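Local coordinates for D-methionine-binding lipoprotein MetQ (Escherichia coli, PDB 4YAH) that binds methionine as the substrate-binding component of an ATP-driven permease that takes up D-methionine, at residues A41-A46 / L63-D68; R144-L149 / G153-K158; N229-R234 / K245-Y250. All blocks are in the same frame, centred on the assembly; numbering follows the deposited sequence.

Overall arrangement
Contacts 1 and 3 belong to the same lobe of this two-lobed binding protein: each lays a helix almost antiparallel to a strand of the six-stranded sheet, with centres about 14 Å apart, and V45 touches Y250 between them. Contact 1 lies at an edge strand, 60-66, and is only partly buried, mixing an amide and a threonine methyl with aliphatic packing. Contact 3, at an inner strand, is buried and wholly apolar across its segments. Contact 2 belongs to the other lobe, its centre about 30 Å from that of contact 1, and joins a helix end to the chain that follows. R144 of contact 2 and N229 of contact 3 grip the bound methionine from the two lobes.

Contact 1: residues A41-A46 / L63-D68; sequences AEQQVA and LVTFND
Q43 and T65 meet through an amide and a methyl group, while A46 packs against L63 one helical turn further along. The Q43 side chain leaves the helix with CG opposite the backbone N (chi1 -179°) and stays extended, which carries its amide out beside the strand. Its CB lies short of the strand; CG makes the first, loose approach, 4.1 Å from T65 CG2. The amide comes closer, Q43 CD standing 3.6 Å from T65 CG2. OE1 and NE2 of Q43 lie at nearly the same distance from that methyl, because it sits over the flat of the amide instead of at its rim. The amide's polar edge is thereby left to other partners, and Q43 NE2 makes a weak hydrogen bond to E47 OE2, a turn later in the same helix. On the other side, T65 holds OG1 between its backbone N and carbonyl carbon, and it is CG2 that is presented to the glutamine.

This is the helix-to-second-strand packing of a beta-alpha-beta crossover, made of strand 32-38, helix 41-57 and strand 60-66. The segments run almost exactly antiparallel (173°), with their axes 10.0 Å apart at the closest. V64 and F66 are hydrogen-bonded through their backbones to strand 32-38 and its end. L63 and T65, which alternate with them, face the helix.

L63 straddles the small A46 with both methyls: CD1 and CD2 of L63 each lie 4.0 Å from A46 CB. The CD1 branch also rests on the helix backbone, 3.9 Å from A46 C, a close fit made possible by the short alanine side chain. At the start of the helix, E42 reaches into the ligand pocket, where OE1 hydrogen-bonds T204 OG1 and, weakly, the methionine nitrogen.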
loop_
_atom_site.group_PDB
_atom_site.type_symbol
_atom_site.label_atom_id
_atom_site.label_comp_id
_atom_site.label_asym_id
_atom_site.label_seq_id
_atom_site.Cartn_x
_atom_site.Cartn_y
_atom_site.Cartn_z
ATOM N N ALA A 41 1.100 4.610 -10.363
ATOM C CA ALA A 41 -0.113 4.015 -10.869
ATOM C C ALA A 41 -1.305 4.384 -9.993
ATOM O O ALA A 41 -2.418 4.466 -10.495
ATOM C CB ALA A 41 0.029 2.526 -10.961
ATOM N N GLU A 42 -1.085 4.605 -8.699
ATOM C CA GLU A 42 -2.209 4.955 -7.821
ATOM C C GLU A 42 -2.730 6.346 -8.187
ATOM O O GLU A 42 -3.936 6.593 -8.150
ATOM C CB GLU A 42 -1.825 4.886 -6.338
ATOM C CG GLU A 42 -1.616 3.430 -5.864
ATOM C CD GLU A 42 -1.398 3.268 -4.368
ATOM O OE1 GLU A 42 -0.886 2.201 -3.957
ATOM O OE2 GLU A 42 -1.739 4.172 -3.590
ATOM N N GLN A 43 -1.835 7.252 -8.558
ATOM C CA GLN A 43 -2.259 8.565 -9.033
ATOM C C GLN A 43 -3.075 8.434 -10.315
ATOM O O GLN A 43 -4.071 9.132 -10.492
ATOM C CB GLN A 43 -1.060 9.480 -9.270
ATOM C CG GLN A 43 -1.463 10.872 -9.747
ATOM C CD GLN A 43 -0.284 11.712 -10.176
ATOM O OE1 GLN A 43 0.868 11.373 -9.909
ATOM N NE2 GLN A 43 -0.567 12.818 -10.852
ATOM N N GLN A 44 -2.651 7.549 -11.213
ATOM C CA GLN A 44 -3.388 7.341 -12.456
ATOM C C GLN A 44 -4.821 6.897 -12.160
ATOM O O GLN A 44 -5.757 7.363 -12.790
ATOM C CB GLN A 44 -2.705 6.304 -13.341
ATOM C CG GLN A 44 -1.316 6.681 -13.803
ATOM C CD GLN A 44 -0.650 5.528 -14.531
ATOM O OE1 GLN A 44 -1.276 4.875 -15.372
ATOM N NE2 GLN A 44 0.606 5.248 -14.189
ATOM N N VAL A 45 -4.982 5.983 -11.207
ATOM C CA VAL A 45 -6.308 5.483 -10.856
ATOM C C VAL A 45 -7.122 6.620 -10.250
ATOM O O VAL A 45 -8.299 6.768 -10.546
ATOM C CB VAL A 45 -6.202 4.291 -9.887
ATOM C CG1 VAL A 45 -7.564 3.827 -9.406
ATOM C CG2 VAL A 45 -5.480 3.132 -10.580
ATOM N N ALA A 46 -6.489 7.423 -9.401
ATOM C CA ALA A 46 -7.176 8.533 -8.747
ATOM C C ALA A 46 -7.631 9.556 -9.780
ATOM O O ALA A 46 -8.674 10.200 -9.605
ATOM C CB ALA A 46 -6.279 9.187 -7.716
ATOM N N LEU A 63 -6.084 16.586 -6.955
ATOM C CA LEU A 63 -5.178 15.572 -6.432
ATOM C C LEU A 63 -3.899 16.236 -5.947
ATOM O O LEU A 63 -3.291 17.042 -6.660
ATOM C CB LEU A 63 -4.879 14.521 -7.495
ATOM C CG LEU A 63 -6.117 13.810 -8.045
ATOM C CD1 LEU A 63 -5.724 12.842 -9.145
ATOM C CD2 LEU A 63 -6.906 13.086 -6.932
ATOM N N VAL A 64 -3.539 15.958 -4.702
ATOM C CA VAL A 64 -2.279 16.394 -4.139
ATOM C C VAL A 64 -1.409 15.164 -4.045
ATOM O O VAL A 64 -1.798 14.200 -3.395
ATOM C CB VAL A 64 -2.463 17.027 -2.759
ATOM C CG1 VAL A 64 -1.144 17.499 -2.181
ATOM C CG2 VAL A 64 -3.443 18.208 -2.844
ATOM N N THR A 65 -0.244 15.186 -4.694
ATOM C CA THR A 65 0.552 13.971 -4.808
ATOM C C THR A 65 1.679 13.931 -3.794
ATOM O O THR A 65 2.261 14.960 -3.435
ATOM C CB THR A 65 1.145 13.800 -6.217
ATOM O OG1 THR A 65 2.023 14.895 -6.522
ATOM C CG2 THR A 65 0.053 13.709 -7.256
ATOM N N PHE A 66 1.961 12.710 -3.346
ATOM C CA PHE A 66 2.994 12.408 -2.361
ATOM C C PHE A 66 3.788 11.216 -2.885
ATOM O O PHE A 66 3.310 10.502 -3.764
ATOM C CB PHE A 66 2.381 12.063 -0.995
ATOM C CG PHE A 66 1.605 13.186 -0.370
ATOM C CD1 PHE A 66 2.219 14.043 0.523
ATOM C CD2 PHE A 66 0.271 13.388 -0.684
ATOM C CE1 PHE A 66 1.503 15.093 1.095
ATOM C CE2 PHE A 66 -0.439 14.431 -0.126
ATOM C CZ PHE A 66 0.174 15.276 0.766
ATOM N N ASN A 67 4.985 11.004 -2.354
ATOM C CA ASN A 67 5.733 9.778 -2.626
ATOM C C ASN A 67 6.244 9.169 -1.335
ATOM O O ASN A 67 7.343 8.634 -1.275
ATOM C CB ASN A 67 6.901 10.029 -3.574
ATOM C CG ASN A 67 7.484 8.740 -4.105
ATOM O OD1 ASN A 67 6.747 7.802 -4.390
ATOM N ND2 ASN A 67 8.809 8.671 -4.200
ATOM N N ASP A 68 5.432 9.244 -0.293
ATOM C CA ASP A 68 5.750 8.599 0.961
ATOM C C ASP A 68 4.461 8.317 1.700
ATOM O O ASP A 68 3.388 8.781 1.295
ATOM C CB ASP A 68 6.656 9.477 1.807
ATOM C CG ASP A 68 5.881 10.577 2.522
ATOM O OD1 ASP A 68 5.366 11.465 1.820
ATOM O OD2 ASP A 68 5.773 10.538 3.767
#

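Contact 2: residues R144-L149 / G153-K158; sequences RSLLLL and GLIKLK. With MET (methionine), chain B.
I155 carries CG1 between its backbone N and carbonyl carbon (chi1 62°) and then runs straight on to CD1, which pushes the tip of the side chain against the helix flank formed by L146 and L149. There CD1 of I155 lies 3.7 Å from L149 CB and as near to the carbonyl oxygen of L146; the side chains of L146 and I155 cross at about a right angle, their CD2 and CD1 methyls touching. Two residues on, L157 meets the helix beside it, its CD1 3.9 Å from L147 CD2.

The chain turns off the helix through a Schellman motif, G153 taking the positive phi. Its six-to-one bond runs from L154 N to L149 O at 3.0 Å, the donor almost in line with the carbonyl (C=O...N 168°). L154 CD1 and L149 CD2, 4.0 Å apart, add the hydrophobic contact that commonly accompanies a Schellman motif.

R144, on the far side of the helix, is fully extended from CB to the guanidinium, and so reaches the ligand. NH1 of R144 donates to OXT of the bound methionine over 2.8 Å, with the carboxylate at the edge of the guanidinium, close to its plane. A salt bridge from R144 NH2 to E221 and a cation-pi contact with Y227 further fix this group in the pocket.

Strand 156-157 pairs with strand 170-172 in a small antiparallel sheet, and L157 N also bonds to Q150 OE1. Elsewhere on helix 139-151, S145 packs on strand 132-136, and L148 and L149 lie on F219 of strand 219-220.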
loop_
_atom_site.group_PDB
_atom_site.type_symbol
_atom_site.label_atom_id
_atom_site.label_comp_id
_atom_site.label_asym_id
_atom_site.label_seq_id
_atom_site.Cartn_x
_atom_site.Cartn_y
_atom_site.Cartn_z
ATOM N N ARG A 144 3.524 -7.500 7.818
ATOM C CA ARG A 144 2.951 -8.100 6.631
ATOM C C ARG A 144 3.984 -8.836 5.773
ATOM O O ARG A 144 3.724 -9.929 5.265
ATOM C CB ARG A 144 2.289 -6.996 5.829
ATOM C CG ARG A 144 1.694 -7.410 4.524
ATOM C CD ARG A 144 1.203 -6.193 3.797
ATOM N NE ARG A 144 0.384 -6.533 2.646
ATOM C CZ ARG A 144 -0.126 -5.644 1.806
ATOM N NH1 ARG A 144 0.131 -4.342 1.959
ATOM N NH2 ARG A 144 -0.876 -6.054 0.798
ATOM N N SER A 145 5.138 -8.200 5.587
ATOM C CA SER A 145 6.235 -8.780 4.818
ATOM C C SER A 145 6.798 -10.006 5.485
ATOM O O SER A 145 7.072 -11.007 4.823
ATOM C CB SER A 145 7.329 -7.745 4.613
ATOM O OG SER A 145 6.804 -6.662 3.854
ATOM N N LEU A 146 6.974 -9.945 6.796
ATOM C CA LEU A 146 7.481 -11.113 7.514
ATOM C C LEU A 146 6.489 -12.272 7.447
ATOM O O LEU A 146 6.890 -13.432 7.306
ATOM C CB LEU A 146 7.794 -10.749 8.959
ATOM C CG LEU A 146 8.945 -9.766 9.147
ATOM C CD1 LEU A 146 9.097 -9.476 10.596
ATOM C CD2 LEU A 146 10.248 -10.313 8.594
ATOM N N LEU A 147 5.190 -11.977 7.525
ATOM C CA LEU A 147 4.191 -13.030 7.383
ATOM C C LEU A 147 4.271 -13.669 5.994
ATOM O O LEU A 147 4.085 -14.872 5.861
ATOM C CB LEU A 147 2.791 -12.475 7.649
ATOM C CG LEU A 147 2.580 -12.144 9.121
ATOM C CD1 LEU A 147 1.317 -11.298 9.264
ATOM C CD2 LEU A 147 2.506 -13.398 9.976
ATOM N N LEU A 148 4.582 -12.866 4.974
ATOM C CA LEU A 148 4.701 -13.393 3.618
ATOM C C LEU A 148 5.938 -14.293 3.500
ATOM O O LEU A 148 5.875 -15.371 2.888
ATOM C CB LEU A 148 4.736 -12.250 2.595
ATOM C CG LEU A 148 4.853 -12.663 1.122
ATOM C CD1 LEU A 148 3.793 -13.671 0.725
ATOM C CD2 LEU A 148 4.752 -11.449 0.221
ATOM N N LEU A 149 7.048 -13.864 4.100
ATOM C CA LEU A 149 8.277 -14.650 4.093
ATOM C C LEU A 149 8.068 -15.970 4.835
ATOM O O LEU A 149 8.680 -16.988 4.489
ATOM C CB LEU A 149 9.414 -13.856 4.727
ATOM C CG LEU A 149 9.836 -12.629 3.911
ATOM C CD1 LEU A 149 10.893 -11.817 4.646
ATOM C CD2 LEU A 149 10.330 -12.987 2.524
ATOM N N GLY A 153 7.853 -20.043 3.396
ATOM C CA GLY A 153 8.707 -21.015 4.074
ATOM C C GLY A 153 10.153 -20.621 4.345
ATOM O O GLY A 153 10.973 -21.465 4.730
ATOM N N LEU A 154 10.482 -19.347 4.151
ATOM C CA LEU A 154 11.849 -18.896 4.341
ATOM C C LEU A 154 12.182 -18.716 5.817
ATOM O O LEU A 154 13.320 -18.932 6.233
ATOM C CB LEU A 154 12.084 -17.598 3.585
ATOM C CG LEU A 154 12.107 -17.740 2.062
ATOM C CD1 LEU A 154 12.117 -16.385 1.401
ATOM C CD2 LEU A 154 13.327 -18.519 1.609
ATOM N N ILE A 155 11.181 -18.349 6.608
ATOM C CA ILE A 155 11.370 -18.124 8.032
ATOM C C ILE A 155 10.181 -18.680 8.799
ATOM O O ILE A 155 9.123 -18.962 8.222
ATOM C CB ILE A 155 11.516 -16.621 8.376
ATOM C CG1 ILE A 155 10.243 -15.866 7.984
ATOM C CG2 ILE A 155 12.723 -16.036 7.694
ATOM C CD1 ILE A 155 10.280 -14.370 8.291
ATOM N N LYS A 156 10.347 -18.822 10.106
ATOM C CA LYS A 156 9.227 -19.102 10.982
ATOM C C LYS A 156 9.212 -18.072 12.092
ATOM O O LYS A 156 10.263 -17.690 12.616
ATOM C CB LYS A 156 9.300 -20.522 11.557
ATOM C CG LYS A 156 8.065 -20.899 12.379
ATOM C CD LYS A 156 8.082 -22.363 12.794
ATOM C CE LYS A 156 7.303 -22.581 14.086
ATOM N NZ LYS A 156 6.042 -21.773 14.159
ATOM N N LEU A 157 8.011 -17.621 12.423
ATOM C CA LEU A 157 7.797 -16.631 13.462
ATOM C C LEU A 157 7.208 -17.242 14.729
ATOM O O LEU A 157 6.534 -18.279 14.687
ATOM C CB LEU A 157 6.858 -15.541 12.974
ATOM C CG LEU A 157 7.268 -14.816 11.696
ATOM C CD1 LEU A 157 6.100 -13.976 11.253
ATOM C CD2 LEU A 157 8.507 -13.976 11.943
ATOM N N LYS A 158 7.453 -16.561 15.841
ATOM C CA LYS A 158 6.847 -16.904 17.127
ATOM C C LYS A 158 5.332 -16.952 17.038
ATOM O O LYS A 158 4.717 -16.275 16.217
ATOM C CB LYS A 158 7.237 -15.885 18.197
ATOM C CG LYS A 158 8.633 -16.029 18.744
ATOM C CD LYS A 158 8.849 -15.078 19.916
ATOM C CE LYS A 158 10.317 -15.014 20.312
ATOM N NZ LYS A 158 10.534 -14.207 21.544
HETATM N N MET B . -0.962 0.633 -1.198
HETATM C CA MET B . -0.218 0.066 -0.073
HETATM C C MET B . -0.484 -1.418 0.004
HETATM O O MET B . -1.656 -1.807 -0.030
HETATM C CB MET B . -0.622 0.737 1.242
HETATM C CG MET B . 0.232 0.345 2.439
HETATM S SD MET B . -0.262 1.134 3.985
HETATM C CE MET B . 0.341 2.799 3.709
HETATM O OXT MET B . 0.463 -2.221 0.124
#

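Contact 3: residues N229-R234 / K245-Y250; sequences NLIVTR and KFVQAY. With MET (methionine), chain B.
I231 makes this contact almost alone, and chiefly through a single methyl carbon that three helix residues surround. CD1 of I231 lies 3.9 Å from Y250 CB, 4.0 Å from V247 CG2 and 4.1 Å from F246 CE2. With CG1 opposite its carbonyl carbon (chi1 -63°) and the chain continuing nearly straight, the isoleucine sends this methyl among residues a helical turn apart, while its CG2 branch stays beside V247 CG2 at 4.2 Å. CD1 lies obliquely to both aromatic rings. The rings also meet each other, F246 CZ coming in at the edge of the tyrosine ring; F246 and Y250 thus pack against each other as well as against the methyl.

Strand 229-234 and helix segment 245-250 run antiparallel (170°), as expected where a helix lies along a strand of an alpha/beta sheet. Strand 229-234 sits between strands 83-88 and 103-111, and the helix is flanked by helix 41-57, where A49 and A53 receive Y250 and A249.

N229, at the pocket side of this segment, meets the ligand. OD1 of N229 accepts from the methionine N at 2.8 Å, and ND2 donates to the methionine O at 2.9 Å in a nearly straight bond (N-H...O 166°). ND2 also makes a weak bond to Y227 O, which favours the same amide orientation. An aspartate here would keep an acceptor for the ammonium but is likely to leave the ligand's carboxylate oxygen without this N-H and facing a like charge. Donor and acceptor of one amide thus match the two backbone groups of an amino acid, a fit that reads the ligand's alpha-amino and carboxylate ends and leaves recognition of the thioether chain to other residues.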
loop_
_atom_site.group_PDB
_atom_site.type_symbol
_atom_site.label_atom_id
_atom_site.label_comp_id
_atom_site.label_asym_id
_atom_site.label_seq_id
_atom_site.Cartn_x
_atom_site.Cartn_y
_atom_site.Cartn_z
ATOM N N ASN A 229 -7.135 -1.108 0.933
ATOM C CA ASN A 229 -6.804 0.300 1.104
ATOM C C ASN A 229 -8.097 1.099 1.332
ATOM O O ASN A 229 -9.196 0.609 1.062
ATOM C CB ASN A 229 -6.030 0.832 -0.114
ATOM C CG ASN A 229 -4.571 0.393 -0.135
ATOM O OD1 ASN A 229 -3.729 1.080 -0.706
ATOM N ND2 ASN A 229 -4.273 -0.773 0.456
ATOM N N LEU A 230 -7.933 2.353 1.759
ATOM C CA LEU A 230 -9.025 3.162 2.289
ATOM C C LEU A 230 -8.964 4.583 1.767
ATOM O O LEU A 230 -7.889 5.098 1.466
ATOM C CB LEU A 230 -8.947 3.221 3.813
ATOM C CG LEU A 230 -8.800 1.900 4.560
ATOM C CD1 LEU A 230 -8.367 2.196 5.986
ATOM C CD2 LEU A 230 -10.107 1.147 4.534
ATOM N N ILE A 231 -10.130 5.217 1.706
ATOM C CA ILE A 231 -10.230 6.674 1.646
ATOM C C ILE A 231 -10.440 7.085 3.086
ATOM O O ILE A 231 -11.290 6.501 3.789
ATOM C CB ILE A 231 -11.374 7.144 0.752
ATOM C CG1 ILE A 231 -11.109 6.695 -0.684
ATOM C CG2 ILE A 231 -11.505 8.684 0.786
ATOM C CD1 ILE A 231 -12.330 6.662 -1.573
ATOM N N VAL A 232 -9.618 8.030 3.537
ATOM C CA VAL A 232 -9.567 8.448 4.922
ATOM C C VAL A 232 -9.720 9.958 5.039
ATOM O O VAL A 232 -9.159 10.709 4.235
ATOM C CB VAL A 232 -8.251 8.011 5.550
ATOM C CG1 VAL A 232 -8.085 8.559 6.931
ATOM C CG2 VAL A 232 -8.200 6.501 5.603
ATOM N N THR A 233 -10.476 10.382 6.053
ATOM C CA THR A 233 -10.668 11.802 6.360
ATOM C C THR A 233 -10.398 12.040 7.830
ATOM O O THR A 233 -10.104 11.110 8.572
ATOM C CB THR A 233 -12.096 12.289 6.064
ATOM O OG1 THR A 233 -13.010 11.679 6.989
ATOM C CG2 THR A 233 -12.506 11.964 4.645
ATOM N N ARG A 234 -10.550 13.290 8.263
ATOM C CA ARG A 234 -10.572 13.572 9.689
ATOM C C ARG A 234 -11.945 13.186 10.232
ATOM O O ARG A 234 -12.910 13.063 9.486
ATOM C CB ARG A 234 -10.291 15.047 9.975
ATOM C CG ARG A 234 -8.907 15.532 9.550
ATOM C CD ARG A 234 -8.756 17.015 9.858
ATOM N NE ARG A 234 -9.802 17.771 9.182
ATOM C CZ ARG A 234 -9.763 18.144 7.906
ATOM N NH1 ARG A 234 -8.709 17.854 7.142
ATOM N NH2 ARG A 234 -10.788 18.809 7.389
ATOM N N LYS A 245 -19.251 12.224 -2.153
ATOM C CA LYS A 245 -19.205 12.212 -3.603
ATOM C C LYS A 245 -17.919 11.579 -4.117
ATOM O O LYS A 245 -17.941 10.809 -5.075
ATOM C CB LYS A 245 -19.309 13.626 -4.161
ATOM C CG LYS A 245 -20.694 14.225 -4.083
ATOM C CD LYS A 245 -20.646 15.637 -4.632
ATOM C CE LYS A 245 -22.007 16.260 -4.640
ATOM N NZ LYS A 245 -21.907 17.733 -4.792
ATOM N N PHE A 246 -16.799 11.932 -3.504
ATOM C CA PHE A 246 -15.524 11.419 -3.967
ATOM C C PHE A 246 -15.487 9.904 -3.772
ATOM O O PHE A 246 -14.996 9.156 -4.616
ATOM C CB PHE A 246 -14.363 12.063 -3.229
ATOM C CG PHE A 246 -13.049 11.525 -3.646
ATOM C CD1 PHE A 246 -12.557 11.820 -4.895
ATOM C CD2 PHE A 246 -12.338 10.678 -2.823
ATOM C CE1 PHE A 246 -11.351 11.306 -5.318
ATOM C CE2 PHE A 246 -11.120 10.150 -3.250
ATOM C CZ PHE A 246 -10.638 10.476 -4.490
ATOM N N VAL A 247 -16.009 9.446 -2.645
ATOM C CA VAL A 247 -16.017 8.011 -2.373
ATOM C C VAL A 247 -16.825 7.301 -3.444
ATOM O O VAL A 247 -16.405 6.269 -3.960
ATOM C CB VAL A 247 -16.578 7.707 -0.972
ATOM C CG1 VAL A 247 -16.865 6.216 -0.781
ATOM C CG2 VAL A 247 -15.606 8.209 0.097
ATOM N N GLN A 248 -17.985 7.847 -3.789
ATOM C CA GLN A 248 -18.829 7.207 -4.791
ATOM C C GLN A 248 -18.153 7.203 -6.163
ATOM O O GLN A 248 -18.299 6.246 -6.932
ATOM C CB GLN A 248 -20.204 7.893 -4.854
ATOM C CG GLN A 248 -21.125 7.421 -3.725
ATOM C CD GLN A 248 -22.387 8.260 -3.546
ATOM O OE1 GLN A 248 -23.440 7.949 -4.111
ATOM N NE2 GLN A 248 -22.295 9.302 -2.723
ATOM N N ALA A 249 -17.385 8.250 -6.450
ATOM C CA ALA A 249 -16.675 8.354 -7.720
ATOM C C ALA A 249 -15.556 7.320 -7.796
ATOM O O ALA A 249 -15.351 6.671 -8.822
ATOM C CB ALA A 249 -16.122 9.758 -7.894
ATOM N N TYR A 250 -14.832 7.166 -6.702
ATOM C CA TYR A 250 -13.724 6.218 -6.668
ATOM C C TYR A 250 -14.243 4.775 -6.758
ATOM O O TYR A 250 -13.664 3.919 -7.444
ATOM C CB TYR A 250 -12.922 6.427 -5.394
ATOM C CG TYR A 250 -11.473 5.964 -5.461
ATOM C CD1 TYR A 250 -10.441 6.883 -5.416
ATOM C CD2 TYR A 250 -11.144 4.625 -5.559
ATOM C CE1 TYR A 250 -9.116 6.490 -5.463
ATOM C CE2 TYR A 250 -9.810 4.221 -5.607
ATOM C CZ TYR A 250 -8.809 5.163 -5.570
ATOM O OH TYR A 250 -7.477 4.791 -5.622
HETATM N N MET B . -0.962 0.633 -1.198
HETATM C CA MET B . -0.218 0.066 -0.073
HETATM C C MET B . -0.484 -1.418 0.004
HETATM O O MET B . -1.656 -1.807 -0.030
HETATM C CB MET B . -0.622 0.737 1.242
HETATM C CG MET B . 0.232 0.345 2.439
HETATM S SD MET B . -0.262 1.134 3.985
HETATM C CE MET B . 0.341 2.799 3.709
HETATM O OXT MET B . 0.463 -2.221 0.124
#